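Local coordinates for putative ubiquinone biosynthesis protein (Nostoc punctiforme, PDB 3MSQ) that probably takes part in ubiquinone or related quinone biosynthesis as a member of the Coq4 family, its exact role being unknown, at residues G134-A147 with Q173-R186. Residues are numbered along the deposited sequence; the frame is centred on the assembly and turned at random.
Sequences GFDTNVFGEIGLQA and QPTNFKALMTEISR
The guanidinium of Arg-186 lies on one face of the Phe-135 ring, planes 24° apart, an off-centre cation-pi stack with Arg-186 CZ 4.2 Å from the centroid of the Phe-135 ring. Backbone of Gly-144 and Leu-145 covers the opposite face, Leu-145 N over its centre, and Glu-183 OE1 sits at the edge. At the guanidinium's own edge, Arg-186 NH2 donates to Gly-134 O (2.8 Å), while Arg-186 NE makes a nearly straight salt bridge to Glu-183 OE2 (3.1 Å), met on its syn side. Extended through chi2, the arginine chain bends at chi3 (88°) toward these partners. With Arg-186 replaced by an alanine, Glu-183 would probably lose its charge partner, Gly-134 O its donor and Phe-135 its cation-pi partner. The Phe-140 ring has Leu-180 CB over one face and Asn-176 CB in plane at its edge, 3.4 Å from Phe-140 CZ. Ile-143 CG2 meets Ile-184 CG1 at 3.7 Å, side chains alongside. Helices 139-147 and 177-186 cross at -33°, Gly-144 CA 4.5 Å from Ile-184 CA; a side chain at Gly-144 would run into the Phe-135 ring. Gly-144 CA also makes a CA-H...O contact with Glu-183 O (3.5 Å). The apolar helix-helix interface thus continues into a salt-bridged, cation-pi cluster, whose arginine fastens helix 177-192 to the loop ahead of helix 139-152.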
ATOM      1  N   GLY A 134      20.188  23.962  14.947  1.00 68.94           N
ATOM      2  CA  GLY A 134      19.496  24.116  16.221  1.00 70.04           C
ATOM      3  C   GLY A 134      18.160  23.394  16.317  1.00 76.28           C
ATOM      4  O   GLY A 134      17.123  24.026  16.555  1.00 76.28           O
ATOM      5  N   PHE A 135      18.182  22.056  16.147  1.00 74.82           N
ATOM      6  CA  PHE A 135      17.024  21.145  16.249  1.00 75.41           C
ATOM      7  C   PHE A 135      17.360  19.985  17.174  1.00 82.63           C
ATOM      8  O   PHE A 135      18.526  19.594  17.258  1.00 83.96           O
ATOM      9  CB  PHE A 135      16.608  20.607  14.873  1.00 76.20           C
ATOM     10  CG  PHE A 135      16.000  21.660  13.991  1.00 77.82           C
ATOM     11  CD1 PHE A 135      14.641  21.946  14.059  1.00 81.13           C
ATOM     12  CD2 PHE A 135      16.785  22.377  13.097  1.00 79.86           C
ATOM     13  CE1 PHE A 135      14.081  22.947  13.270  1.00 81.96           C
ATOM     14  CE2 PHE A 135      16.227  23.382  12.312  1.00 82.75           C
ATOM     15  CZ  PHE A 135      14.880  23.664  12.410  1.00 81.08           C
ATOM     16  N   ASP A 136      16.353  19.436  17.870  1.00 80.44           N
ATOM     17  CA  ASP A 136      16.564  18.313  18.782  1.00 81.53           C
ATOM     18  C   ASP A 136      16.796  16.989  18.031  1.00 84.59           C
ATOM     19  O   ASP A 136      16.523  16.885  16.833  1.00 82.21           O
ATOM     20  CB  ASP A 136      15.412  18.179  19.795  1.00 84.82           C
ATOM     21  CG  ASP A 136      15.271  19.296  20.823  1.00 99.23           C
ATOM     22  OD1 ASP A 136      16.296  19.947  21.150  1.00100.61           O
ATOM     23  OD2 ASP A 136      14.147  19.480  21.346  1.00104.70           O
ATOM     24  N   THR A 137      17.325  15.987  18.745  1.00 83.13           N
ATOM     25  CA  THR A 137      17.603  14.651  18.212  1.00 82.61           C
ATOM     26  C   THR A 137      16.323  13.811  18.156  1.00 86.24           C
ATOM     27  O   THR A 137      16.316  12.770  17.492  1.00 85.92           O
ATOM     28  CB  THR A 137      18.764  13.983  18.976  1.00 94.36           C
ATOM     29  OG1 THR A 137      18.609  14.199  20.386  1.00 98.00           O
ATOM     30  CG2 THR A 137      20.126  14.494  18.532  1.00 91.78           C
ATOM     31  N   ASN A 138      15.233  14.286  18.825  1.00 82.14           N
ATOM     32  CA  ASN A 138      13.916  13.640  18.852  1.00 81.04           C
ATOM     33  C   ASN A 138      13.225  13.652  17.480  1.00 80.91           C
ATOM     34  O   ASN A 138      13.762  14.212  16.521  1.00 78.99           O
ATOM     35  CB  ASN A 138      13.015  14.204  19.981  1.00 82.92           C
ATOM     36  CG  ASN A 138      12.750  15.697  19.968  1.00105.78           C
ATOM     37  OD1 ASN A 138      12.142  16.269  19.042  1.00100.69           O
ATOM     38  ND2 ASN A 138      13.069  16.337  21.079  1.00 95.35           N
ATOM     39  N   VAL A 139      12.061  12.995  17.385  1.00 76.88           N
ATOM     40  CA  VAL A 139      11.254  12.858  16.167  1.00 75.43           C
ATOM     41  C   VAL A 139      10.903  14.218  15.529  1.00 74.03           C
ATOM     42  O   VAL A 139      11.124  14.406  14.327  1.00 72.40           O
ATOM     43  CB  VAL A 139      10.011  11.946  16.434  1.00 80.77           C
ATOM     44  CG1 VAL A 139       8.990  11.993  15.293  1.00 80.02           C
ATOM     45  CG2 VAL A 139      10.455  10.510  16.709  1.00 81.16           C
ATOM     46  N   PHE A 140      10.392  15.158  16.338  1.00 67.62           N
ATOM     47  CA  PHE A 140       9.991  16.469  15.842  1.00 66.15           C
ATOM     48  C   PHE A 140      11.176  17.309  15.403  1.00 69.50           C
ATOM     49  O   PHE A 140      11.081  18.003  14.389  1.00 69.02           O
ATOM     50  CB  PHE A 140       9.095  17.197  16.847  1.00 68.57           C
ATOM     51  CG  PHE A 140       7.759  16.528  17.119  1.00 70.04           C
ATOM     52  CD1 PHE A 140       7.339  15.425  16.373  1.00 72.03           C
ATOM     53  CD2 PHE A 140       6.933  16.980  18.138  1.00 72.02           C
ATOM     54  CE1 PHE A 140       6.127  14.784  16.658  1.00 72.78           C
ATOM     55  CE2 PHE A 140       5.721  16.345  18.408  1.00 74.80           C
ATOM     56  CZ  PHE A 140       5.329  15.251  17.666  1.00 71.89           C
ATOM     57  N   GLY A 141      12.290  17.182  16.131  1.00 65.14           N
ATOM     58  CA  GLY A 141      13.553  17.841  15.824  1.00 63.57           C
ATOM     59  C   GLY A 141      14.094  17.386  14.485  1.00 65.27           C
ATOM     60  O   GLY A 141      14.563  18.208  13.695  1.00 63.75           O
ATOM     61  N   GLU A 142      13.971  16.070  14.194  1.00 61.41           N
ATOM     62  CA  GLU A 142      14.390  15.515  12.912  1.00 60.34           C
ATOM     63  C   GLU A 142      13.514  15.988  11.743  1.00 62.62           C
ATOM     64  O   GLU A 142      14.064  16.394  10.713  1.00 60.80           O
ATOM     65  CB  GLU A 142      14.582  13.990  12.964  1.00 62.28           C
ATOM     66  CG  GLU A 142      16.039  13.554  13.193  1.00 79.87           C
ATOM     67  CD  GLU A 142      17.146  14.085  12.280  1.00114.20           C
ATOM     68  OE1 GLU A 142      16.978  14.039  11.036  1.00104.75           O
ATOM     69  OE2 GLU A 142      18.197  14.520  12.813  1.00115.99           O
ATOM     70  N   ILE A 143      12.168  16.013  11.921  1.00 60.48           N
ATOM     71  CA  ILE A 143      11.201  16.500  10.908  1.00 59.88           C
ATOM     72  C   ILE A 143      11.369  18.016  10.665  1.00 62.99           C
ATOM     73  O   ILE A 143      11.256  18.483   9.528  1.00 61.86           O
ATOM     74  CB  ILE A 143       9.720  16.088  11.192  1.00 63.20           C
ATOM     75  CG1 ILE A 143       9.554  14.563  11.395  1.00 63.73           C
ATOM     76  CG2 ILE A 143       8.783  16.587  10.088  1.00 63.25           C
ATOM     77  CD1 ILE A 143       9.908  13.630  10.117  1.00 73.37           C
ATOM     78  N   GLY A 144      11.662  18.752  11.732  1.00 59.66           N
ATOM     79  CA  GLY A 144      11.956  20.176  11.651  1.00 59.92           C
ATOM     80  C   GLY A 144      13.212  20.416  10.827  1.00 63.90           C
ATOM     81  O   GLY A 144      13.199  21.271   9.944  1.00 64.09           O
ATOM     82  N   LEU A 145      14.297  19.626  11.075  1.00 59.09           N
ATOM     83  CA  LEU A 145      15.567  19.717  10.350  1.00 57.80           C
ATOM     84  C   LEU A 145      15.379  19.441   8.865  1.00 62.44           C
ATOM     85  O   LEU A 145      15.994  20.129   8.036  1.00 63.60           O
ATOM     86  CB  LEU A 145      16.654  18.788  10.955  1.00 57.32           C
ATOM     87  CG  LEU A 145      17.973  18.655  10.186  1.00 59.58           C
ATOM     88  CD1 LEU A 145      18.808  19.904  10.314  1.00 59.92           C
ATOM     89  CD2 LEU A 145      18.740  17.447  10.641  1.00 59.27           C
ATOM     90  N   GLN A 146      14.521  18.451   8.522  1.00 56.72           N
ATOM     91  CA  GLN A 146      14.247  18.100   7.118  1.00 54.30           C
ATOM     92  C   GLN A 146      13.561  19.263   6.400  1.00 54.79           C
ATOM     93  O   GLN A 146      13.788  19.479   5.219  1.00 53.75           O
ATOM     94  CB  GLN A 146      13.407  16.801   7.012  1.00 55.28           C
ATOM     95  CG  GLN A 146      14.115  15.508   7.476  1.00 52.30           C
ATOM     96  CD  GLN A 146      15.299  15.091   6.631  1.00 61.88           C
ATOM     97  OE1 GLN A 146      15.439  15.466   5.468  1.00 50.41           O
ATOM     98  NE2 GLN A 146      16.196  14.310   7.208  1.00 60.59           N
ATOM     99  N   ALA A 147      12.742  20.021   7.131  1.00 51.63           N
ATOM    100  CA  ALA A 147      12.023  21.186   6.618  1.00 51.35           C
ATOM    101  C   ALA A 147      13.016  22.296   6.336  1.00 53.55           C
ATOM    102  O   ALA A 147      12.936  22.914   5.278  1.00 53.59           O
ATOM    103  CB  ALA A 147      10.943  21.631   7.609  1.00 52.58           C
ATOM    104  N   GLN A 173      -0.509  10.018  16.454  1.00 49.46           N
ATOM    105  CA  GLN A 173      -0.362  10.875  17.624  1.00 50.28           C
ATOM    106  C   GLN A 173      -0.847  12.302  17.308  1.00 55.61           C
ATOM    107  O   GLN A 173      -0.068  13.254  17.356  1.00 54.24           O
ATOM    108  CB  GLN A 173       1.045  10.794  18.250  1.00 51.88           C
ATOM    109  CG  GLN A 173       2.216  10.901  17.294  1.00 64.57           C
ATOM    110  CD  GLN A 173       3.522  10.815  18.035  1.00 84.11           C
ATOM    111  OE1 GLN A 173       3.892  11.711  18.812  1.00 77.93           O
ATOM    112  NE2 GLN A 173       4.244   9.723  17.814  1.00 77.67           N
ATOM    113  N   PRO A 174      -2.151  12.464  16.944  1.00 54.88           N
ATOM    114  CA  PRO A 174      -2.645  13.788  16.556  1.00 54.40           C
ATOM    115  C   PRO A 174      -2.569  14.872  17.625  1.00 60.85           C
ATOM    116  O   PRO A 174      -2.542  16.045  17.266  1.00 60.79           O
ATOM    117  CB  PRO A 174      -4.068  13.501  16.076  1.00 55.77           C
ATOM    118  CG  PRO A 174      -4.460  12.276  16.784  1.00 61.07           C
ATOM    119  CD  PRO A 174      -3.231  11.458  16.827  1.00 56.94           C
ATOM    120  N   THR A 175      -2.475  14.496  18.913  1.00 59.95           N
ATOM    121  CA  THR A 175      -2.363  15.465  20.016  1.00 61.78           C
ATOM    122  C   THR A 175      -1.049  16.257  19.954  1.00 66.85           C
ATOM    123  O   THR A 175      -0.900  17.266  20.645  1.00 66.83           O
ATOM    124  CB  THR A 175      -2.583  14.796  21.388  1.00 73.15           C
ATOM    125  OG1 THR A 175      -1.731  13.661  21.506  1.00 78.98           O
ATOM    126  CG2 THR A 175      -4.010  14.373  21.596  1.00 72.74           C
ATOM    127  N   ASN A 176      -0.115  15.803  19.094  1.00 63.84           N
ATOM    128  CA  ASN A 176       1.202  16.407  18.893  1.00 63.35           C
ATOM    129  C   ASN A 176       1.376  17.034  17.505  1.00 68.98           C
ATOM    130  O   ASN A 176       2.491  17.427  17.153  1.00 68.68           O
ATOM    131  CB  ASN A 176       2.281  15.369  19.151  1.00 60.48           C
ATOM    132  CG  ASN A 176       2.358  14.888  20.578  1.00 83.73           C
ATOM    133  OD1 ASN A 176       2.177  15.648  21.553  1.00 66.03           O
ATOM    134  ND2 ASN A 176       2.626  13.594  20.724  1.00 79.51           N
ATOM    135  N   PHE A 177       0.270  17.151  16.729  1.00 66.66           N
ATOM    136  CA  PHE A 177       0.262  17.733  15.388  1.00 65.36           C
ATOM    137  C   PHE A 177       0.626  19.230  15.388  1.00 68.18           C
ATOM    138  O   PHE A 177       1.464  19.643  14.581  1.00 67.78           O
ATOM    139  CB  PHE A 177      -1.063  17.450  14.655  1.00 66.98           C
ATOM    140  CG  PHE A 177      -1.034  17.840  13.194  1.00 67.70           C
ATOM    141  CD1 PHE A 177      -0.297  17.096  12.271  1.00 69.83           C
ATOM    142  CD2 PHE A 177      -1.719  18.966  12.745  1.00 68.99           C
ATOM    143  CE1 PHE A 177      -0.250  17.475  10.923  1.00 69.83           C
ATOM    144  CE2 PHE A 177      -1.689  19.330  11.394  1.00 70.83           C
ATOM    145  CZ  PHE A 177      -0.943  18.589  10.496  1.00 68.32           C
ATOM    146  N   LYS A 178       0.039  20.026  16.307  1.00 63.85           N
ATOM    147  CA  LYS A 178       0.322  21.466  16.449  1.00 62.63           C
ATOM    148  C   LYS A 178       1.843  21.701  16.660  1.00 64.14           C
ATOM    149  O   LYS A 178       2.441  22.570  16.014  1.00 62.30           O
ATOM    150  CB  LYS A 178      -0.518  22.078  17.593  1.00 65.32           C
ATOM    151  CG  LYS A 178      -0.481  23.613  17.636  1.00 85.92           C
ATOM    152  CD  LYS A 178      -1.110  24.181  18.914  1.00101.02           C
ATOM    153  CE  LYS A 178      -0.847  25.657  19.119  1.00107.82           C
ATOM    154  NZ  LYS A 178      -1.308  26.124  20.463  1.00109.60           N
ATOM    155  N   ALA A 179       2.450  20.883  17.538  1.00 60.33           N
ATOM    156  CA  ALA A 179       3.864  20.891  17.881  1.00 59.51           C
ATOM    157  C   ALA A 179       4.698  20.525  16.651  1.00 61.91           C
ATOM    158  O   ALA A 179       5.718  21.176  16.395  1.00 61.26           O
ATOM    159  CB  ALA A 179       4.121  19.900  19.001  1.00 60.76           C
ATOM    160  N   LEU A 180       4.242  19.503  15.879  1.00 56.27           N
ATOM    161  CA  LEU A 180       4.902  19.086  14.648  1.00 54.06           C
ATOM    162  C   LEU A 180       4.855  20.224  13.634  1.00 55.93           C
ATOM    163  O   LEU A 180       5.885  20.535  13.054  1.00 56.01           O
ATOM    164  CB  LEU A 180       4.297  17.787  14.064  1.00 53.60           C
ATOM    165  CG  LEU A 180       4.906  17.297  12.739  1.00 57.41           C
ATOM    166  CD1 LEU A 180       6.197  16.520  12.947  1.00 57.79           C
ATOM    167  CD2 LEU A 180       3.934  16.459  11.975  1.00 60.27           C
HETATM  168  N   MSE A 181       3.701  20.887  13.469  1.00 51.03           N
HETATM  169  CA  MSE A 181       3.590  21.985  12.514  1.00 50.40           C
HETATM  170  C   MSE A 181       4.368  23.213  12.936  1.00 57.50           C
HETATM  171  O   MSE A 181       4.731  24.030  12.088  1.00 57.49           O
HETATM  172  CB  MSE A 181       2.139  22.331  12.223  1.00 52.77           C
HETATM  173  CG  MSE A 181       1.376  21.246  11.458  1.00 58.76           C
HETATM  174 SE   MSE A 181       2.120  20.617   9.770  0.75 65.16          SE
HETATM  175  CE  MSE A 181       2.586  22.336   8.918  1.00 61.20           C
ATOM    176  N   THR A 182       4.644  23.337  14.243  1.00 56.24           N
ATOM    177  CA  THR A 182       5.445  24.422  14.808  1.00 56.84           C
ATOM    178  C   THR A 182       6.934  24.219  14.428  1.00 61.20           C
ATOM    179  O   THR A 182       7.598  25.186  14.039  1.00 62.56           O
ATOM    180  CB  THR A 182       5.144  24.566  16.310  1.00 63.37           C
ATOM    181  OG1 THR A 182       3.933  25.332  16.481  1.00 60.82           O
ATOM    182  CG2 THR A 182       6.299  25.182  17.093  1.00 60.06           C
ATOM    183  N   GLU A 183       7.440  22.969  14.515  1.00 55.06           N
ATOM    184  CA  GLU A 183       8.809  22.626  14.148  1.00 52.97           C
ATOM    185  C   GLU A 183       9.018  22.666  12.644  1.00 56.19           C
ATOM    186  O   GLU A 183      10.074  23.130  12.211  1.00 57.95           O
ATOM    187  CB  GLU A 183       9.214  21.257  14.704  1.00 53.97           C
ATOM    188  CG  GLU A 183       9.758  21.306  16.118  1.00 69.37           C
ATOM    189  CD  GLU A 183      10.918  22.265  16.310  1.00 99.18           C
ATOM    190  OE1 GLU A 183      12.065  21.884  15.972  1.00 87.54           O
ATOM    191  OE2 GLU A 183      10.671  23.410  16.759  1.00 92.30           O
ATOM    192  N   ILE A 184       8.034  22.178  11.844  1.00 49.32           N
ATOM    193  CA  ILE A 184       8.083  22.184  10.379  1.00 47.41           C
ATOM    194  C   ILE A 184       8.142  23.635   9.843  1.00 56.94           C
ATOM    195  O   ILE A 184       9.022  23.931   9.029  1.00 58.34           O
ATOM    196  CB  ILE A 184       6.939  21.361   9.732  1.00 48.25           C
ATOM    197  CG1 ILE A 184       7.068  19.878  10.058  1.00 47.61           C
ATOM    198  CG2 ILE A 184       6.886  21.575   8.218  1.00 47.23           C
ATOM    199  CD1 ILE A 184       5.852  19.036   9.672  1.00 57.94           C
ATOM    200  N   SER A 185       7.223  24.536  10.301  1.00 54.66           N
ATOM    201  CA  SER A 185       7.200  25.942   9.862  1.00 54.64           C
ATOM    202  C   SER A 185       8.434  26.724  10.336  1.00 57.83           C
ATOM    203  O   SER A 185       8.933  27.558   9.594  1.00 57.07           O
ATOM    204  CB  SER A 185       5.908  26.640  10.278  1.00 58.55           C
ATOM    205  OG  SER A 185       5.870  26.862  11.676  1.00 70.73           O
ATOM    206  N   ARG A 186       8.936  26.451  11.551  1.00 55.24           N
ATOM    207  CA  ARG A 186      10.146  27.108  12.061  1.00 55.58           C
ATOM    208  C   ARG A 186      11.329  26.697  11.203  1.00 57.50           C
ATOM    209  O   ARG A 186      12.083  27.562  10.763  1.00 57.48           O
ATOM    210  CB  ARG A 186      10.403  26.741  13.528  1.00 56.81           C
ATOM    211  CG  ARG A 186      11.687  27.322  14.065  1.00 65.09           C
ATOM    212  CD  ARG A 186      11.852  27.052  15.543  1.00 84.14           C
ATOM    213  NE  ARG A 186      12.517  25.780  15.846  1.00 91.49           N
ATOM    214  CZ  ARG A 186      13.833  25.570  15.782  1.00104.02           C
ATOM    215  NH1 ARG A 186      14.649  26.526  15.346  1.00 88.47           N
ATOM    216  NH2 ARG A 186      14.338  24.403  16.135  1.00 89.78           N
TER